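Local coordinates for protein dephospho-CoA kinase (Campylobacter jejuni subsp. jejuni serotype O:2, PDB 4ZO4) that probably catalyses the last step of coenzyme A biosynthesis, the ATP-dependent phosphorylation of the 3'-hydroxyl of dephospho-CoA, at residues N6-T11 and K112-I118; F21-A25 and C192-I196. The contacts are given in a common frame with arbitrary orientation. Residue numbers count along the deposited sequence, not the author numbering.

Interaction 1: residues N6-T11 and K112-I118; sequences NAFFVT and KAFFVEI
Five backbone hydrogen bonds zip Asn6-Thr11 to Lys112-Ile118 in parallel. Phe114 N donates to Asn6 O (2.6 Å), Phe8 N to Phe114 O (2.8 Å), Val116 N to Phe8 O (2.8 Å), Val10 N to Val116 O (2.9 Å) and Ile118 N to Val10 O (3.0 Å). The even-numbered residues of both segments therefore carry the bonding, and the register pairs Ala7 with Phe114, Phe8 with Phe115, Phe9 with Val116 and Val10 with Glu117, the CA atoms of Phe8 and Phe115 lying 4.7 Å apart. Residues 7-11 and 114-117 are extended; their axes approach to 4.5 Å at -36°, a twisted pair. These are neighbouring strands in the parallel sheet of a P-loop kinase: strand 7-12 is central and leads into the predicted ATP-binding loop, and Glu117 reaches toward Lys18 there in a long, weak ion pair. On one face sit Ala7, Phe9, Phe114 and Val116, against helix 82-109. Phe114, chi1 p, turns its ring back so that one face lies against Ala7, whose CA is 3.9 Å from the ring centroid in a CH-pi contact; Phe9 CD1 meets Val116 CB at 3.6 Å. Phe8, Val10, Phe115 and Glu117 point to the other face. There the Phe8 and Phe115 rings, both chi1 m, lie obliquely with centroids 5.5 Å apart, and Val10 CG2 touches Phe115 CD1 at 3.5 Å.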
ATOM      1  N   ASN A   6     -22.805  -7.042 -25.792  1.00 93.37           N
ATOM      2  CA  ASN A   6     -21.937  -7.825 -26.692  1.00 83.99           C
ATOM      3  C   ASN A   6     -20.514  -7.899 -26.227  1.00 86.20           C
ATOM      4  O   ASN A   6     -19.652  -8.416 -26.947  1.00 85.24           O
ATOM      5  CB  ASN A   6     -21.950  -7.239 -28.108  1.00 84.66           C
ATOM      6  CG  ASN A   6     -23.253  -7.502 -28.816  1.00 87.95           C
ATOM      7  OD1 ASN A   6     -23.396  -8.486 -29.571  1.00 81.56           O
ATOM      8  ND2 ASN A   6     -24.245  -6.670 -28.517  1.00 87.96           N
ATOM      9  N   ALA A   7     -20.270  -7.381 -25.017  1.00 88.14           N
ATOM     10  CA  ALA A   7     -18.917  -7.221 -24.479  1.00 83.59           C
ATOM     11  C   ALA A   7     -18.529  -8.399 -23.660  1.00 80.65           C
ATOM     12  O   ALA A   7     -19.244  -8.777 -22.740  1.00 82.62           O
ATOM     13  CB  ALA A   7     -18.827  -5.989 -23.605  1.00 83.55           C
ATOM     14  N   PHE A   8     -17.372  -8.961 -23.966  1.00 76.43           N
ATOM     15  CA  PHE A   8     -16.859 -10.025 -23.163  1.00 77.35           C
ATOM     16  C   PHE A   8     -15.410  -9.721 -22.810  1.00 72.98           C
ATOM     17  O   PHE A   8     -14.604  -9.443 -23.693  1.00 73.29           O
ATOM     18  CB  PHE A   8     -17.059 -11.358 -23.899  1.00 80.80           C
ATOM     19  CG  PHE A   8     -18.513 -11.750 -24.019  1.00 85.96           C
ATOM     20  CD1 PHE A   8     -19.137 -12.479 -23.022  1.00 86.76           C
ATOM     21  CD2 PHE A   8     -19.273 -11.328 -25.099  1.00 87.77           C
ATOM     22  CE1 PHE A   8     -20.477 -12.801 -23.109  1.00 84.71           C
ATOM     23  CE2 PHE A   8     -20.611 -11.648 -25.188  1.00 87.89           C
ATOM     24  CZ  PHE A   8     -21.214 -12.382 -24.189  1.00 87.08           C
ATOM     25  N   PHE A   9     -15.084  -9.734 -21.520  1.00 65.24           N
ATOM     26  CA  PHE A   9     -13.684  -9.562 -21.131  1.00 70.90           C
ATOM     27  C   PHE A   9     -13.009 -10.913 -21.182  1.00 64.50           C
ATOM     28  O   PHE A   9     -13.560 -11.905 -20.757  1.00 66.03           O
ATOM     29  CB  PHE A   9     -13.537  -8.847 -19.756  1.00 71.50           C
ATOM     30  CG  PHE A   9     -14.016  -7.404 -19.784  1.00 70.52           C
ATOM     31  CD1 PHE A   9     -13.208  -6.399 -20.301  1.00 74.16           C
ATOM     32  CD2 PHE A   9     -15.305  -7.076 -19.377  1.00 70.49           C
ATOM     33  CE1 PHE A   9     -13.663  -5.081 -20.373  1.00 76.31           C
ATOM     34  CE2 PHE A   9     -15.769  -5.772 -19.459  1.00 72.93           C
ATOM     35  CZ  PHE A   9     -14.943  -4.767 -19.948  1.00 73.48           C
ATOM     36  N   VAL A  10     -11.824 -10.960 -21.748  1.00 60.25           N
ATOM     37  CA  VAL A  10     -11.096 -12.190 -21.755  1.00 60.84           C
ATOM     38  C   VAL A  10      -9.850 -12.019 -20.913  1.00 61.88           C
ATOM     39  O   VAL A  10      -8.965 -11.250 -21.264  1.00 59.55           O
ATOM     40  CB  VAL A  10     -10.676 -12.558 -23.165  1.00 65.42           C
ATOM     41  CG1 VAL A  10      -9.844 -13.834 -23.135  1.00 68.58           C
ATOM     42  CG2 VAL A  10     -11.906 -12.717 -24.037  1.00 66.06           C
ATOM     43  N   THR A  11      -9.770 -12.743 -19.804  1.00 60.52           N
ATOM     44  CA  THR A  11      -8.620 -12.609 -18.943  1.00 68.14           C
ATOM     45  C   THR A  11      -8.104 -13.984 -18.577  1.00 71.16           C
ATOM     46  O   THR A  11      -8.862 -14.935 -18.622  1.00 68.58           O
ATOM     47  CB  THR A  11      -8.976 -11.787 -17.689  1.00 67.92           C
ATOM     48  OG1 THR A  11      -7.879 -11.810 -16.785  1.00 69.75           O
ATOM     49  CG2 THR A  11     -10.182 -12.346 -16.997  1.00 68.21           C
ATOM     50  N   LYS A 112     -22.793  -7.208 -32.642  1.00100.42           N
ATOM     51  CA  LYS A 112     -22.185  -8.527 -32.685  1.00 94.98           C
ATOM     52  C   LYS A 112     -21.280  -8.676 -31.447  1.00 95.00           C
ATOM     53  O   LYS A 112     -20.690  -7.698 -30.995  1.00 94.39           O
ATOM     54  CB  LYS A 112     -21.392  -8.692 -33.981  1.00 90.80           C
ATOM     55  CG  LYS A 112     -20.963 -10.120 -34.264  1.00 88.85           C
ATOM     56  CD  LYS A 112     -19.794 -10.189 -35.238  1.00 89.33           C
ATOM     57  CE  LYS A 112     -19.101 -11.542 -35.141  1.00 90.97           C
ATOM     58  NZ  LYS A 112     -18.259 -11.844 -36.326  1.00 91.43           N
ATOM     59  N   ALA A 113     -21.202  -9.888 -30.891  1.00 91.37           N
ATOM     60  CA  ALA A 113     -20.352 -10.159 -29.731  1.00 86.33           C
ATOM     61  C   ALA A 113     -18.914  -9.823 -30.039  1.00 89.43           C
ATOM     62  O   ALA A 113     -18.448 -10.069 -31.178  1.00 90.33           O
ATOM     63  CB  ALA A 113     -20.448 -11.611 -29.304  1.00 82.69           C
ATOM     64  N   PHE A 114     -18.238  -9.261 -29.020  1.00 87.33           N
ATOM     65  CA  PHE A 114     -16.828  -8.871 -29.083  1.00 85.14           C
ATOM     66  C   PHE A 114     -16.082  -9.087 -27.740  1.00 86.49           C
ATOM     67  O   PHE A 114     -16.689  -9.148 -26.662  1.00 83.50           O
ATOM     68  CB  PHE A 114     -16.684  -7.411 -29.565  1.00 87.55           C
ATOM     69  CG  PHE A 114     -17.170  -6.377 -28.577  1.00 88.73           C
ATOM     70  CD1 PHE A 114     -16.276  -5.705 -27.751  1.00 84.16           C
ATOM     71  CD2 PHE A 114     -18.525  -6.055 -28.490  1.00 93.34           C
ATOM     72  CE1 PHE A 114     -16.726  -4.751 -26.847  1.00 81.52           C
ATOM     73  CE2 PHE A 114     -18.984  -5.098 -27.588  1.00 88.67           C
ATOM     74  CZ  PHE A 114     -18.080  -4.444 -26.765  1.00 85.75           C
ATOM     75  N   PHE A 115     -14.754  -9.182 -27.841  1.00 83.31           N
ATOM     76  CA  PHE A 115     -13.880  -9.556 -26.737  1.00 85.24           C
ATOM     77  C   PHE A 115     -12.771  -8.516 -26.455  1.00 80.59           C
ATOM     78  O   PHE A 115     -11.960  -8.178 -27.322  1.00 82.07           O
ATOM     79  CB  PHE A 115     -13.290 -10.950 -27.015  1.00 89.09           C
ATOM     80  CG  PHE A 115     -14.339 -12.040 -27.058  1.00 88.98           C
ATOM     81  CD1 PHE A 115     -14.889 -12.524 -25.879  1.00 84.11           C
ATOM     82  CD2 PHE A 115     -14.814 -12.541 -28.271  1.00 93.08           C
ATOM     83  CE1 PHE A 115     -15.878 -13.493 -25.894  1.00 87.15           C
ATOM     84  CE2 PHE A 115     -15.812 -13.509 -28.292  1.00 91.90           C
ATOM     85  CZ  PHE A 115     -16.340 -13.987 -27.096  1.00 89.50           C
ATOM     86  N   VAL A 116     -12.772  -7.993 -25.238  1.00 72.83           N
ATOM     87  CA  VAL A 116     -11.727  -7.088 -24.762  1.00 69.80           C
ATOM     88  C   VAL A 116     -10.691  -7.954 -24.072  1.00 67.93           C
ATOM     89  O   VAL A 116     -10.887  -8.437 -22.942  1.00 66.51           O
ATOM     90  CB  VAL A 116     -12.279  -6.060 -23.738  1.00 71.96           C
ATOM     91  CG1 VAL A 116     -11.196  -5.111 -23.281  1.00 67.92           C
ATOM     92  CG2 VAL A 116     -13.465  -5.279 -24.310  1.00 74.46           C
ATOM     93  N   GLU A 117      -9.596  -8.204 -24.752  1.00 68.48           N
ATOM     94  CA  GLU A 117      -8.511  -8.907 -24.095  1.00 71.96           C
ATOM     95  C   GLU A 117      -7.987  -8.000 -22.977  1.00 67.64           C
ATOM     96  O   GLU A 117      -7.788  -6.802 -23.204  1.00 64.71           O
ATOM     97  CB  GLU A 117      -7.413  -9.233 -25.111  1.00 75.84           C
ATOM     98  CG  GLU A 117      -6.116  -9.682 -24.468  1.00 82.98           C
ATOM     99  CD  GLU A 117      -5.162 -10.312 -25.458  1.00 87.62           C
ATOM    100  OE1 GLU A 117      -5.335 -10.102 -26.680  1.00 83.31           O
ATOM    101  OE2 GLU A 117      -4.238 -11.018 -24.995  1.00 92.12           O
ATOM    102  N   ILE A 118      -7.763  -8.546 -21.783  1.00 65.94           N
ATOM    103  CA  ILE A 118      -7.291  -7.710 -20.654  1.00 64.49           C
ATOM    104  C   ILE A 118      -6.464  -8.490 -19.625  1.00 65.14           C
ATOM    105  O   ILE A 118      -6.869  -9.565 -19.197  1.00 74.02           O
ATOM    106  CB  ILE A 118      -8.490  -7.012 -19.976  1.00 66.36           C
ATOM    107  CG1 ILE A 118      -8.036  -6.000 -18.924  1.00 71.07           C
ATOM    108  CG2 ILE A 118      -9.426  -8.017 -19.343  1.00 66.12           C
ATOM    109  CD1 ILE A 118      -9.162  -5.167 -18.340  1.00 70.56           C
TER

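Interaction 2: residues F21-A25 and C192-I196; sequences FIEIA and CVKVI
In the P-loop kinase fold the helix that follows the predicted ATP-binding loop packs against the sheet, and here its flank also meets the C-terminal helix. Phe21-Ala25 of helix 15-27 and Cys192-Ile196 of helix 185-200 are both alpha-helical, with Ala25 N bonded to Phe21 O (3.1 Å) and Ile196 N to Cys192 O (2.8 Å). Their axes pass 10.1 Å apart and cross at -58°. The backbones are closest at Phe21 and Cys192, CA to CA 5.9 Å, consistent with the small Cys192 side chain, and Ala25 and Ile196 stand 7.0 Å apart, CA to CA. No hydrogen bond joins the segments; the contact is almost wholly between side chains.

The main bump is Ile196, chi1 m and chi2 t. Its CD1 pushes into a hollow formed by Phe21, Ile24 and Ala25, one turn of the facing helix: it lies 3.7 Å from Ala25 CA, 3.9 Å from Ala25 CB and 3.9 Å from Ile24 CG2, and it covers one face of the Phe21 ring in a CH-pi contact, 4.2 Å from the centroid. The CA-to-CB bond of Phe21 points sideways, but chi1 t brings its ring nearer helix 185-200; the ring also touches Val10, Ile134 and Ile136 of the sheet. Its CZ touches Ile196 CG1 at 3.6 Å, while Val195 CG1 meets the ring edge at CE1 (4.3 Å). In return Ile24 fits among Cys192, Val193 and Ile196, its CD1 4.1 Å from Cys192 CB and its CG2 3.8 Å from Val193 CG2. Cys192, chi1 m, makes an oblique sulfur-aromatic contact, SG 3.7 Å from Phe21 CD1.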
ATOM      1  N   PHE A  21      -7.321 -18.041 -26.611  1.00 71.21           N
ATOM      2  CA  PHE A  21      -8.761 -17.779 -26.683  1.00 72.02           C
ATOM      3  C   PHE A  21      -9.062 -16.654 -27.644  1.00 72.58           C
ATOM      4  O   PHE A  21     -10.144 -16.611 -28.229  1.00 74.25           O
ATOM      5  CB  PHE A  21      -9.347 -17.405 -25.343  1.00 74.28           C
ATOM      6  CG  PHE A  21     -10.827 -17.160 -25.389  1.00 74.24           C
ATOM      7  CD1 PHE A  21     -11.711 -18.113 -24.929  1.00 77.22           C
ATOM      8  CD2 PHE A  21     -11.335 -15.978 -25.886  1.00 74.85           C
ATOM      9  CE1 PHE A  21     -13.077 -17.896 -24.983  1.00 75.18           C
ATOM     10  CE2 PHE A  21     -12.697 -15.748 -25.932  1.00 71.02           C
ATOM     11  CZ  PHE A  21     -13.567 -16.705 -25.475  1.00 72.34           C
ATOM     12  N   ILE A  22      -8.107 -15.746 -27.800  1.00 76.09           N
ATOM     13  CA  ILE A  22      -8.234 -14.632 -28.761  1.00 77.97           C
ATOM     14  C   ILE A  22      -7.868 -15.013 -30.196  1.00 84.03           C
ATOM     15  O   ILE A  22      -8.526 -14.570 -31.144  1.00 85.26           O
ATOM     16  CB  ILE A  22      -7.409 -13.418 -28.288  1.00 78.41           C
ATOM     17  CG1 ILE A  22      -8.083 -12.803 -27.039  1.00 74.11           C
ATOM     18  CG2 ILE A  22      -7.228 -12.392 -29.408  1.00 82.22           C
ATOM     19  CD1 ILE A  22      -9.431 -12.154 -27.298  1.00 70.87           C
ATOM     20  N   GLU A  23      -6.839 -15.840 -30.363  1.00 89.26           N
ATOM     21  CA  GLU A  23      -6.492 -16.346 -31.681  1.00 94.30           C
ATOM     22  C   GLU A  23      -7.683 -17.104 -32.272  1.00 92.56           C
ATOM     23  O   GLU A  23      -8.037 -16.921 -33.434  1.00 98.85           O
ATOM     24  CB  GLU A  23      -5.268 -17.255 -31.609  1.00101.08           C
ATOM     25  CG  GLU A  23      -5.048 -18.072 -32.871  1.00110.30           C
ATOM     26  CD  GLU A  23      -5.115 -17.215 -34.130  1.00120.23           C
ATOM     27  OE1 GLU A  23      -4.262 -16.310 -34.279  1.00128.01           O
ATOM     28  OE2 GLU A  23      -6.022 -17.438 -34.969  1.00119.99           O
ATOM     29  N   ILE A  24      -8.301 -17.939 -31.452  1.00 88.16           N
ATOM     30  CA  ILE A  24      -9.482 -18.702 -31.846  1.00 86.13           C
ATOM     31  C   ILE A  24     -10.723 -17.806 -32.056  1.00 90.77           C
ATOM     32  O   ILE A  24     -11.498 -18.020 -32.974  1.00 88.47           O
ATOM     33  CB  ILE A  24      -9.742 -19.827 -30.808  1.00 82.02           C
ATOM     34  CG1 ILE A  24      -8.615 -20.881 -30.905  1.00 80.11           C
ATOM     35  CG2 ILE A  24     -11.117 -20.453 -30.993  1.00 79.50           C
ATOM     36  CD1 ILE A  24      -8.349 -21.680 -29.638  1.00 76.36           C
ATOM     37  N   ALA A  25     -10.910 -16.789 -31.222  1.00 99.25           N
ATOM     38  CA  ALA A  25     -12.054 -15.890 -31.387  1.00 93.40           C
ATOM     39  C   ALA A  25     -11.970 -15.092 -32.702  1.00100.27           C
ATOM     40  O   ALA A  25     -12.992 -14.831 -33.356  1.00106.41           O
ATOM     41  CB  ALA A  25     -12.143 -14.958 -30.205  1.00 90.20           C
ATOM     42  N   CYS A 192     -12.543 -23.458 -25.892  1.00 82.88           N
ATOM     43  CA  CYS A 192     -12.742 -22.105 -26.369  1.00 87.77           C
ATOM     44  C   CYS A 192     -13.883 -22.074 -27.373  1.00 91.53           C
ATOM     45  O   CYS A 192     -14.832 -21.285 -27.233  1.00 92.69           O
ATOM     46  CB  CYS A 192     -11.450 -21.564 -26.962  1.00 87.18           C
ATOM     47  SG  CYS A 192     -10.161 -21.417 -25.693  1.00 87.45           S
ATOM     48  N   VAL A 193     -13.816 -22.978 -28.345  1.00 96.49           N
ATOM     49  CA  VAL A 193     -14.807 -23.024 -29.413  1.00 96.47           C
ATOM     50  C   VAL A 193     -16.210 -23.315 -28.849  1.00 93.06           C
ATOM     51  O   VAL A 193     -17.184 -22.677 -29.250  1.00 86.28           O
ATOM     52  CB  VAL A 193     -14.421 -24.029 -30.522  1.00 99.37           C
ATOM     53  CG1 VAL A 193     -15.426 -23.968 -31.670  1.00105.33           C
ATOM     54  CG2 VAL A 193     -13.024 -23.730 -31.052  1.00 98.19           C
ATOM     55  N   LYS A 194     -16.315 -24.241 -27.901  1.00 89.28           N
ATOM     56  CA  LYS A 194     -17.610 -24.510 -27.258  1.00 93.86           C
ATOM     57  C   LYS A 194     -18.208 -23.239 -26.616  1.00 93.34           C
ATOM     58  O   LYS A 194     -19.390 -22.955 -26.786  1.00 95.18           O
ATOM     59  CB  LYS A 194     -17.473 -25.634 -26.224  1.00100.03           C
ATOM     60  CG  LYS A 194     -18.732 -25.954 -25.419  1.00110.34           C
ATOM     61  CD  LYS A 194     -18.411 -26.863 -24.231  1.00121.84           C
ATOM     62  CE  LYS A 194     -19.555 -26.963 -23.218  1.00132.41           C
ATOM     63  NZ  LYS A 194     -19.103 -27.444 -21.861  1.00132.28           N
ATOM     64  N   VAL A 195     -17.392 -22.468 -25.897  1.00 91.16           N
ATOM     65  CA  VAL A 195     -17.867 -21.233 -25.249  1.00 88.19           C
ATOM     66  C   VAL A 195     -18.180 -20.162 -26.288  1.00 84.58           C
ATOM     67  O   VAL A 195     -19.255 -19.572 -26.257  1.00 83.62           O
ATOM     68  CB  VAL A 195     -16.844 -20.694 -24.206  1.00 90.00           C
ATOM     69  CG1 VAL A 195     -17.045 -19.209 -23.927  1.00 86.38           C
ATOM     70  CG2 VAL A 195     -16.949 -21.486 -22.899  1.00 87.01           C
ATOM     71  N   ILE A 196     -17.247 -19.909 -27.199  1.00 78.96           N
ATOM     72  CA  ILE A 196     -17.469 -18.912 -28.231  1.00 79.79           C
ATOM     73  C   ILE A 196     -18.713 -19.189 -29.054  1.00 81.63           C
ATOM     74  O   ILE A 196     -19.424 -18.264 -29.420  1.00 83.88           O
ATOM     75  CB  ILE A 196     -16.278 -18.795 -29.176  1.00 82.27           C
ATOM     76  CG1 ILE A 196     -15.098 -18.129 -28.445  1.00 78.97           C
ATOM     77  CG2 ILE A 196     -16.668 -17.962 -30.395  1.00 83.71           C
ATOM     78  CD1 ILE A 196     -13.738 -18.312 -29.106  1.00 78.91           C
TER

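Both contacts are buried, but interaction 1 lies deep in the sheet while interaction 2 is a layer further out, between two helices. Strand 7-12 and helix 15-27 follow each other through the predicted nucleotide-binding loop, so each contact fixes one of these successive elements to a distant part of the chain. The bonding differs accordingly: main-chain hydrogen bonds set the strand register, whereas the helices, their backbone groups bonded internally, meet chiefly through apolar side chains, burying 309 Å² against 647 Å². The two touch directly: Phe21 CE2 lies 3.7 Å from Val10 CG2, and the Phe21 ring packs edge-to-face with Phe115, linking the Phe8, Val10 and Phe115 face to the C-terminal helix.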